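Local coordinates for metallo-beta-lactamase family protein (Thermus thermophilus, PDB 2ZO4) that probably acts as a zinc-dependent hydrolase of the metallo-beta-lactamase superfamily, carrying two zinc ions bridged by an aspartate and a water, at residues Arg164-Pro169 against Ala177-Glu182; Gly184-Gly189 against Arg227-Gly232; Asp190-Lys195 against Arg216-Leu221. One frame throughout, in Å; residues are numbered along the deposited sequence.

Interaction 1. Residues Arg164-Pro169 against Ala177-Glu182; sequences RVLWTP and AFYLEE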
loop_
_atom_site.group_PDB
_atom_site.type_symbol
_atom_site.label_atom_id
_atom_site.label_comp_id
_atom_site.label_asym_id
_atom_site.label_seq_id
_atom_site.Cartn_x
_atom_site.Cartn_y
_atom_site.Cartn_z
ATOM N N ARG A 164 14.001 -10.564 4.146
ATOM C CA ARG A 164 14.510 -9.283 4.614
ATOM C C ARG A 164 13.404 -8.240 4.542
ATOM O O ARG A 164 12.795 -8.045 3.486
ATOM C CB ARG A 164 15.713 -8.835 3.775
ATOM C CG ARG A 164 16.382 -7.543 4.257
ATOM C CD ARG A 164 17.209 -7.757 5.526
ATOM N NE ARG A 164 18.337 -8.659 5.280
ATOM C CZ ARG A 164 19.153 -9.136 6.218
ATOM N NH1 ARG A 164 18.987 -8.807 7.494
ATOM N NH2 ARG A 164 20.141 -9.953 5.872
ATOM N N VAL A 165 13.150 -7.573 5.663
ATOM C CA VAL A 165 12.153 -6.504 5.718
ATOM C C VAL A 165 12.720 -5.207 5.137
ATOM O O VAL A 165 13.721 -4.671 5.629
ATOM C CB VAL A 165 11.623 -6.281 7.159
ATOM C CG1 VAL A 165 10.560 -5.164 7.192
ATOM C CG2 VAL A 165 11.038 -7.571 7.709
ATOM N N LEU A 166 12.081 -4.716 4.080
ATOM C CA LEU A 166 12.496 -3.467 3.447
ATOM C C LEU A 166 11.418 -2.416 3.610
ATOM O O LEU A 166 10.383 -2.476 2.948
ATOM C CB LEU A 166 12.799 -3.669 1.960
ATOM C CG LEU A 166 13.708 -4.810 1.502
ATOM C CD1 LEU A 166 13.728 -4.831 -0.013
ATOM C CD2 LEU A 166 15.128 -4.676 2.063
ATOM N N TRP A 167 11.665 -1.463 4.505
ATOM C CA TRP A 167 10.772 -0.332 4.699
ATOM C C TRP A 167 10.790 0.514 3.437
ATOM O O TRP A 167 11.841 1.021 3.019
ATOM C CB TRP A 167 11.196 0.490 5.919
ATOM C CG TRP A 167 10.327 1.683 6.223
ATOM C CD1 TRP A 167 8.965 1.761 6.125
ATOM C CD2 TRP A 167 10.767 2.959 6.708
ATOM N NE1 TRP A 167 8.531 3.011 6.508
ATOM C CE2 TRP A 167 9.616 3.765 6.872
ATOM C CE3 TRP A 167 12.023 3.499 7.022
ATOM C CZ2 TRP A 167 9.683 5.087 7.333
ATOM C CZ3 TRP A 167 12.091 4.820 7.476
ATOM C CH2 TRP A 167 10.926 5.596 7.626
ATOM N N THR A 168 9.621 0.620 2.815
ATOM C CA THR A 168 9.457 1.327 1.549
ATOM C C THR A 168 8.270 2.296 1.638
ATOM O O THR A 168 7.212 2.049 1.041
ATOM C CB THR A 168 9.275 0.338 0.375
ATOM O OG1 THR A 168 8.521 -0.798 0.819
ATOM C CG2 THR A 168 10.639 -0.138 -0.152
ATOM N N PRO A 169 8.441 3.406 2.389
ATOM C CA PRO A 169 7.369 4.381 2.587
ATOM C C PRO A 169 7.015 5.119 1.293
ATOM O O PRO A 169 7.835 5.180 0.374
ATOM C CB PRO A 169 7.967 5.353 3.608
ATOM C CG PRO A 169 9.443 5.255 3.390
ATOM C CD PRO A 169 9.680 3.815 3.079
ATOM N N ALA A 177 8.242 -4.121 2.046
ATOM C CA ALA A 177 8.406 -5.239 1.117
ATOM C C ALA A 177 9.179 -6.351 1.823
ATOM O O ALA A 177 9.892 -6.100 2.797
ATOM C CB ALA A 177 9.139 -4.794 -0.139
ATOM N N PHE A 178 9.030 -7.580 1.339
ATOM C CA PHE A 178 9.729 -8.716 1.921
ATOM C C PHE A 178 10.617 -9.357 0.866
ATOM O O PHE A 178 10.132 -9.835 -0.162
ATOM C CB PHE A 178 8.743 -9.720 2.531
ATOM C CG PHE A 178 7.891 -9.137 3.631
ATOM C CD1 PHE A 178 8.370 -9.065 4.937
ATOM C CD2 PHE A 178 6.612 -8.645 3.356
ATOM C CE1 PHE A 178 7.588 -8.512 5.961
ATOM C CE2 PHE A 178 5.820 -8.090 4.373
ATOM C CZ PHE A 178 6.310 -8.027 5.674
ATOM N N TYR A 179 11.921 -9.345 1.129
ATOM C CA TYR A 179 12.918 -9.755 0.145
ATOM C C TYR A 179 13.625 -11.054 0.522
ATOM O O TYR A 179 14.229 -11.165 1.596
ATOM C CB TYR A 179 13.931 -8.626 -0.080
ATOM C CG TYR A 179 14.918 -8.853 -1.217
ATOM C CD1 TYR A 179 14.493 -9.307 -2.465
ATOM C CD2 TYR A 179 16.276 -8.580 -1.043
ATOM C CE1 TYR A 179 15.406 -9.502 -3.512
ATOM C CE2 TYR A 179 17.193 -8.771 -2.076
ATOM C CZ TYR A 179 16.748 -9.225 -3.307
ATOM O OH TYR A 179 17.653 -9.409 -4.327
ATOM N N LEU A 180 13.526 -12.032 -0.375
ATOM C CA LEU A 180 14.224 -13.307 -0.238
ATOM C C LEU A 180 15.572 -13.160 -0.932
ATOM O O LEU A 180 15.677 -13.311 -2.151
ATOM C CB LEU A 180 13.404 -14.446 -0.860
ATOM C CG LEU A 180 12.171 -14.956 -0.102
ATOM C CD1 LEU A 180 11.043 -13.921 -0.056
ATOM C CD2 LEU A 180 11.669 -16.232 -0.739
ATOM N N GLU A 181 16.592 -12.850 -0.135
ATOM C CA GLU A 181 17.882 -12.388 -0.639
ATOM C C GLU A 181 18.638 -13.427 -1.461
ATOM O O GLU A 181 19.204 -13.096 -2.506
ATOM C CB GLU A 181 18.756 -11.873 0.511
ATOM C CG GLU A 181 18.232 -10.589 1.145
ATOM C CD GLU A 181 19.114 -10.061 2.265
ATOM O OE1 GLU A 181 19.755 -10.867 2.976
ATOM O OE2 GLU A 181 19.151 -8.827 2.437
ATOM N N GLU A 182 18.645 -14.676 -1.000
ATOM C CA GLU A 182 19.355 -15.729 -1.722
ATOM C C GLU A 182 18.722 -15.978 -3.093
ATOM O O GLU A 182 19.422 -16.047 -4.105
ATOM C CB GLU A 182 19.422 -17.021 -0.903
ATOM C CG GLU A 182 20.305 -18.092 -1.549
ATOM C CD GLU A 182 20.531 -19.302 -0.661
ATOM O OE1 GLU A 182 19.617 -19.662 0.116
ATOM O OE2 GLU A 182 21.629 -19.899 -0.749
#
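Arg-164 and Tyr-179 form a hydrogen-bonded antiparallel pair, as do Leu-166 and Ala-177, and between them Val-165 faces Phe-178 in a non-hydrogen-bonded pair. The strand axes come within 4.8 Å and run at 143° to each other, antiparallel with a marked twist. Four backbone bonds join the strands, the shortest from Arg-164 N to Tyr-179 O at 2.6 Å. The CA of Phe-178 adds a CA-H...O contact to Arg-164 O.

On one face, Val-165 and Phe-178 run alongside each other. CG2 of Val-165 meets the ring obliquely, 4.0 Å from CE1 of Phe-178. Beta-branched and aromatic residues suit this buried face, where Phe-178 also rests on Leu-163.

The two strands make a beta hairpin inside one of the two sheets of the metallo-beta-lactamase alpha-beta/beta-alpha sandwich, and the loop at its turn carries the zinc ligand His-171. On the other face, which helix 210-222 packs against, CD1 of Leu-166 reaches across to CB of Tyr-179 at 3.8 Å, while Ala-177, with just a methyl on this face, touches Leu-186 of the next strand.

At the open end of the hairpin, Arg-164 and Glu-181 form a salt bridge in which NE and NH2 are each hydrogen-bonded to a different carboxylate oxygen. CG of the arginine stands anti to the backbone N (chi1 -176°), and the chain bends further on at chi2 and chi3. NE binds OE2 of Glu-181 at 3.0 Å, arriving from above the carboxylate plane, whereas NH2 meets OE1 of Glu-181 on its syn side at 3.1 Å. Both oxygens lie near the guanidinium plane, although the two flat groups are turned 54° apart. The third nitrogen, NH1, binds Gly-153 O. At the other end, OG1 of Thr-168 is hydrogen-bonded to ND1 of His-175.

Interaction 2. Residues Gly184-Gly189 against Arg227-Gly232; sequences GVLLAG and RVAYAG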
loop_
_atom_site.group_PDB
_atom_site.type_symbol
_atom_site.label_atom_id
_atom_site.label_comp_id
_atom_site.label_asym_id
_atom_site.label_seq_id
_atom_site.Cartn_x
_atom_site.Cartn_y
_atom_site.Cartn_z
ATOM N N GLY A 184 16.649 -13.927 -4.621
ATOM C CA GLY A 184 16.530 -12.665 -5.350
ATOM C C GLY A 184 15.085 -12.369 -5.696
ATOM O O GLY A 184 14.799 -11.659 -6.657
ATOM N N VAL A 185 14.175 -12.932 -4.903
ATOM C CA VAL A 185 12.742 -12.789 -5.125
ATOM C C VAL A 185 12.201 -11.727 -4.170
ATOM O O VAL A 185 12.360 -11.838 -2.947
ATOM C CB VAL A 185 12.000 -14.139 -4.940
ATOM C CG1 VAL A 185 10.482 -13.933 -4.892
ATOM C CG2 VAL A 185 12.377 -15.115 -6.060
ATOM N N LEU A 186 11.587 -10.694 -4.748
ATOM C CA LEU A 186 11.030 -9.584 -3.985
ATOM C C LEU A 186 9.517 -9.676 -3.923
ATOM O O LEU A 186 8.846 -9.712 -4.957
ATOM C CB LEU A 186 11.437 -8.243 -4.610
ATOM C CG LEU A 186 10.867 -6.950 -3.998
ATOM C CD1 LEU A 186 11.319 -6.760 -2.550
ATOM C CD2 LEU A 186 11.246 -5.735 -4.836
ATOM N N LEU A 187 8.987 -9.719 -2.705
ATOM C CA LEU A 187 7.554 -9.610 -2.493
ATOM C C LEU A 187 7.319 -8.135 -2.210
ATOM O O LEU A 187 7.477 -7.671 -1.075
ATOM C CB LEU A 187 7.092 -10.520 -1.339
ATOM C CG LEU A 187 7.470 -12.005 -1.477
ATOM C CD1 LEU A 187 7.067 -12.798 -0.235
ATOM C CD2 LEU A 187 6.869 -12.636 -2.746
ATOM N N ALA A 188 6.965 -7.410 -3.269
ATOM C CA ALA A 188 7.055 -5.952 -3.298
ATOM C C ALA A 188 5.889 -5.211 -2.653
ATOM O O ALA A 188 5.982 -4.007 -2.425
ATOM C CB ALA A 188 7.248 -5.472 -4.739
ATOM N N GLY A 189 4.800 -5.921 -2.361
ATOM C CA GLY A 189 3.561 -5.273 -1.916
ATOM C C GLY A 189 3.101 -4.286 -2.972
ATOM O O GLY A 189 3.132 -4.592 -4.159
ATOM N N ARG A 227 15.891 -10.211 -8.739
ATOM C CA ARG A 227 15.784 -10.932 -10.007
ATOM C C ARG A 227 14.362 -10.930 -10.549
ATOM O O ARG A 227 14.151 -11.043 -11.756
ATOM C CB ARG A 227 16.294 -12.367 -9.846
ATOM C CG ARG A 227 17.795 -12.428 -9.604
ATOM C CD ARG A 227 18.306 -13.850 -9.438
ATOM N NE ARG A 227 19.769 -13.880 -9.504
ATOM C CZ ARG A 227 20.474 -13.940 -10.635
ATOM N NH1 ARG A 227 19.864 -13.972 -11.813
ATOM N NH2 ARG A 227 21.797 -13.962 -10.589
ATOM N N VAL A 228 13.395 -10.804 -9.646
ATOM C CA VAL A 228 11.976 -10.753 -9.999
ATOM C C VAL A 228 11.195 -10.140 -8.832
ATOM O O VAL A 228 11.603 -10.262 -7.673
ATOM C CB VAL A 228 11.422 -12.168 -10.372
ATOM C CG1 VAL A 228 11.390 -13.095 -9.150
ATOM C CG2 VAL A 228 10.041 -12.069 -11.017
ATOM N N ALA A 229 10.095 -9.460 -9.139
ATOM C CA ALA A 229 9.212 -8.945 -8.097
ATOM C C ALA A 229 7.793 -9.447 -8.280
ATOM O O ALA A 229 7.248 -9.413 -9.384
ATOM C CB ALA A 229 9.235 -7.421 -8.055
ATOM N N TYR A 230 7.215 -9.928 -7.186
ATOM C CA TYR A 230 5.811 -10.301 -7.150
ATOM C C TYR A 230 5.095 -9.307 -6.243
ATOM O O TYR A 230 5.337 -9.258 -5.034
ATOM C CB TYR A 230 5.641 -11.737 -6.649
ATOM C CG TYR A 230 6.422 -12.768 -7.432
ATOM C CD1 TYR A 230 6.190 -12.965 -8.795
ATOM C CD2 TYR A 230 7.388 -13.555 -6.809
ATOM C CE1 TYR A 230 6.914 -13.915 -9.519
ATOM C CE2 TYR A 230 8.111 -14.505 -7.520
ATOM C CZ TYR A 230 7.870 -14.677 -8.875
ATOM O OH TYR A 230 8.582 -15.618 -9.578
ATOM N N ALA A 231 4.230 -8.503 -6.851
ATOM C CA ALA A 231 3.626 -7.357 -6.190
ATOM C C ALA A 231 2.200 -7.640 -5.719
ATOM O O ALA A 231 1.682 -8.745 -5.905
ATOM C CB ALA A 231 3.662 -6.149 -7.117
ATOM N N GLY A 232 1.580 -6.634 -5.105
ATOM C CA GLY A 232 0.241 -6.766 -4.534
ATOM C C GLY A 232 -0.869 -6.795 -5.567
ATOM O O GLY A 232 -1.970 -7.265 -5.283
HETATM O O HOH W 1 3.910 -8.610 -2.497
#
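The ring of Tyr-230 meets CD2 of Leu-187 at its edge, near the ring plane, and takes CG1 of Val-185 obliquely, 3.6 Å from CE2 of Tyr-230. CG1 of Val-185 stands anti to the backbone N (chi1 168°), which directs it to the ring, while its CG2 packs 3.8 Å from CG1 of Val-228. Two branched side chains thus meet the aromatic. On the sheet face of Leu-186 and Ala-229, CD2 of Leu-186 packs on CB of Ala-229, and CB of Ala-188 also meets that methyl.

The strands run parallel, 31° apart. Tyr-230 N points nearly along the C=O axis of Leu-186 at 2.8 Å from its O. Gly-184, whose positive phi (74°) suits glycine, forms a G1 beta bulge with Val-185 opposite Leu-180, and its O accepts Arg-227 N at 2.8 Å. Toward the C-terminal ends of the strands a water accepts from Gly-189 N and donates to Tyr-230 O; nearer the zinc site, Gly-232 N binds Gly-189 O at 2.7 Å. This is the parallel pair of a beta-alpha-beta crossover through helix 210-222, whose two strands lead to the zinc ligands Asp-190 and His-233.

Interaction 3. Residues Asp190-Lys195 against Arg216-Leu221; sequences DALLEK and RSLDRL. With ZN (zinc ion), chain B; ZN (zinc ion), chain C.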
loop_
_atom_site.group_PDB
_atom_site.type_symbol
_atom_site.label_atom_id
_atom_site.label_comp_id
_atom_site.label_asym_id
_atom_site.label_seq_id
_atom_site.Cartn_x
_atom_site.Cartn_y
_atom_site.Cartn_z
ATOM N N ASP A 190 2.701 -3.090 -2.547
ATOM C CA ASP A 190 2.328 -2.044 -3.490
ATOM C C ASP A 190 3.389 -0.952 -3.646
ATOM O O ASP A 190 3.072 0.158 -4.052
ATOM C CB ASP A 190 0.984 -1.416 -3.106
ATOM C CG ASP A 190 -0.180 -2.389 -3.209
ATOM O OD1 ASP A 190 0.020 -3.568 -3.577
ATOM O OD2 ASP A 190 -1.310 -1.960 -2.904
ATOM N N ALA A 191 4.645 -1.259 -3.323
ATOM C CA ALA A 191 5.740 -0.301 -3.521
ATOM C C ALA A 191 6.099 -0.186 -5.006
ATOM O O ALA A 191 6.709 0.800 -5.443
ATOM C CB ALA A 191 6.969 -0.720 -2.709
ATOM N N LEU A 192 5.708 -1.213 -5.760
ATOM C CA LEU A 192 6.008 -1.347 -7.177
ATOM C C LEU A 192 4.877 -2.149 -7.819
ATOM O O LEU A 192 4.430 -3.150 -7.256
ATOM C CB LEU A 192 7.334 -2.102 -7.349
ATOM C CG LEU A 192 8.260 -1.816 -8.532
ATOM C CD1 LEU A 192 8.938 -0.463 -8.382
ATOM C CD2 LEU A 192 9.306 -2.912 -8.649
ATOM N N LEU A 193 4.407 -1.698 -8.979
ATOM C CA LEU A 193 3.421 -2.435 -9.780
ATOM C C LEU A 193 3.817 -2.355 -11.250
ATOM O O LEU A 193 4.446 -1.382 -11.662
ATOM C CB LEU A 193 2.011 -1.860 -9.591
ATOM C CG LEU A 193 1.324 -1.905 -8.218
ATOM C CD1 LEU A 193 0.014 -1.133 -8.256
ATOM C CD2 LEU A 193 1.093 -3.337 -7.742
ATOM N N GLU A 194 3.441 -3.363 -12.038
ATOM C CA GLU A 194 3.827 -3.427 -13.460
ATOM C C GLU A 194 3.036 -2.543 -14.436
ATOM O O GLU A 194 3.596 -2.061 -15.425
ATOM C CB GLU A 194 3.825 -4.877 -13.977
ATOM C CG GLU A 194 2.462 -5.567 -13.952
ATOM C CD GLU A 194 2.240 -6.533 -15.112
ATOM O OE1 GLU A 194 3.186 -6.798 -15.892
ATOM O OE2 GLU A 194 1.099 -7.026 -15.245
ATOM N N LYS A 195 1.745 -2.344 -14.195
ATOM C CA LYS A 195 0.905 -1.703 -15.222
ATOM C C LYS A 195 0.724 -0.212 -14.982
ATOM O O LYS A 195 0.881 0.609 -15.894
ATOM C CB LYS A 195 -0.455 -2.402 -15.327
ATOM N N ARG A 216 12.168 7.893 -3.183
ATOM C CA ARG A 216 13.355 7.334 -2.534
ATOM C C ARG A 216 13.241 5.811 -2.400
ATOM O O ARG A 216 14.239 5.098 -2.496
ATOM C CB ARG A 216 13.593 7.998 -1.175
ATOM C CG ARG A 216 14.847 7.532 -0.454
ATOM C CD ARG A 216 15.691 8.706 0.015
ATOM N NE ARG A 216 16.697 9.090 -0.978
ATOM C CZ ARG A 216 17.971 8.692 -0.961
ATOM N NH1 ARG A 216 18.420 7.889 -0.001
ATOM N NH2 ARG A 216 18.803 9.097 -1.914
ATOM N N SER A 217 12.020 5.324 -2.184
ATOM C CA SER A 217 11.758 3.884 -2.089
ATOM C C SER A 217 11.998 3.185 -3.426
ATOM O O SER A 217 12.575 2.103 -3.464
ATOM C CB SER A 217 10.339 3.618 -1.583
ATOM O OG SER A 217 10.192 4.076 -0.252
ATOM N N LEU A 218 11.562 3.821 -4.513
ATOM C CA LEU A 218 11.825 3.339 -5.872
ATOM C C LEU A 218 13.323 3.251 -6.159
ATOM O O LEU A 218 13.776 2.288 -6.773
ATOM C CB LEU A 218 11.154 4.237 -6.917
ATOM C CG LEU A 218 9.633 4.414 -6.939
ATOM C CD1 LEU A 218 9.255 5.452 -7.986
ATOM C CD2 LEU A 218 8.902 3.095 -7.189
ATOM N N ASP A 219 14.078 4.259 -5.719
ATOM C CA ASP A 219 15.541 4.255 -5.817
ATOM C C ASP A 219 16.137 3.053 -5.094
ATOM O O ASP A 219 16.991 2.356 -5.643
ATOM C CB ASP A 219 16.130 5.538 -5.220
ATOM C CG ASP A 219 16.140 6.703 -6.196
ATOM O OD1 ASP A 219 16.488 6.509 -7.383
ATOM O OD2 ASP A 219 15.811 7.830 -5.766
ATOM N N ARG A 220 15.675 2.822 -3.863
ATOM C CA ARG A 220 16.132 1.711 -3.025
ATOM C C ARG A 220 15.883 0.370 -3.718
ATOM O O ARG A 220 16.785 -0.463 -3.798
ATOM C CB ARG A 220 15.434 1.758 -1.657
ATOM C CG ARG A 220 16.125 0.978 -0.539
ATOM C CD ARG A 220 15.347 -0.277 -0.141
ATOM N NE ARG A 220 15.966 -0.968 0.992
ATOM C CZ ARG A 220 15.644 -0.782 2.273
ATOM N NH1 ARG A 220 14.689 0.073 2.620
ATOM N NH2 ARG A 220 16.280 -1.466 3.219
ATOM N N LEU A 221 14.670 0.184 -4.236
ATOM C CA LEU A 221 14.307 -1.032 -4.971
ATOM C C LEU A 221 15.064 -1.180 -6.291
ATOM O O LEU A 221 15.392 -2.294 -6.689
ATOM C CB LEU A 221 12.796 -1.098 -5.224
ATOM C CG LEU A 221 11.873 -1.137 -4.000
ATOM C CD1 LEU A 221 10.410 -1.220 -4.440
ATOM C CD2 LEU A 221 12.232 -2.285 -3.053
HETATM ZN ZN ZN B . -2.105 -0.330 -1.083
HETATM ZN ZN ZN C . -3.070 -3.033 -2.731
HETATM O O HOH W 2 -3.658 -1.374 -1.816
#
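Behind the dinuclear zinc site of the metallo-beta-lactamase fold, Ala-191 and Leu-192, in the loop after strand 185-189, pack against Leu-218 and Leu-221 of helix 210-222. The side-chain contacts are apolar; 172 Å² is buried, with no hydrogen bond between the segments. CB of Ala-191 points to the helix and meets CD1 of Leu-221 at 3.9 Å; a methyl is short enough to let the loop lie close. CD1 of Leu-192 reaches across Leu-218 at a slant to touch CD2 of Leu-218 at 3.8 Å, and lies at a longer 4.3 Å from CD1 of Leu-221. That same CD2 of Leu-218 also lies against Ala-191 O. Leu-218 and Leu-221 stand three positions apart, nearly one helical turn, so both can face the loop. Leu-247 of helix 240-261 touches both Leu-192 and Leu-218, extending the apolar cluster.

Immediately before this packing comes Asp-190, whose backbone N is hydrogen-bonded to NE2 of His-175, a second-shell tie behind a metal ligand. Its carboxylate turns to the metals: His-70, His-72 and His-171 complete one zinc site, Asp-74, His-75 and His-233 the other, and a water is shared by both. The bridge is made by one oxygen, OD2 of Asp-190, unevenly placed at 2.1 Å from the zinc ion of chain C and 2.6 Å from that of chain B.

Overall arrangement
From the N terminus, interaction 1 comes first, closing the hairpin turn. Interaction 2 opens only after it has closed, and spans the longer excursion from 184-189 to 227-232; interaction 3 is nested within that excursion, tying its first loop residues to helix 210-222. Phe-178 with Leu-187 and Leu-180 with Val-185 join interactions 1 and 2 into one sheet, since strands 176-180 and 185-189 are neighbours. The helix then links interaction 3 back to interaction 1, where Ser-217 OG meets Pro-169 O, and to interaction 2, where Leu-221 touches Leu-186.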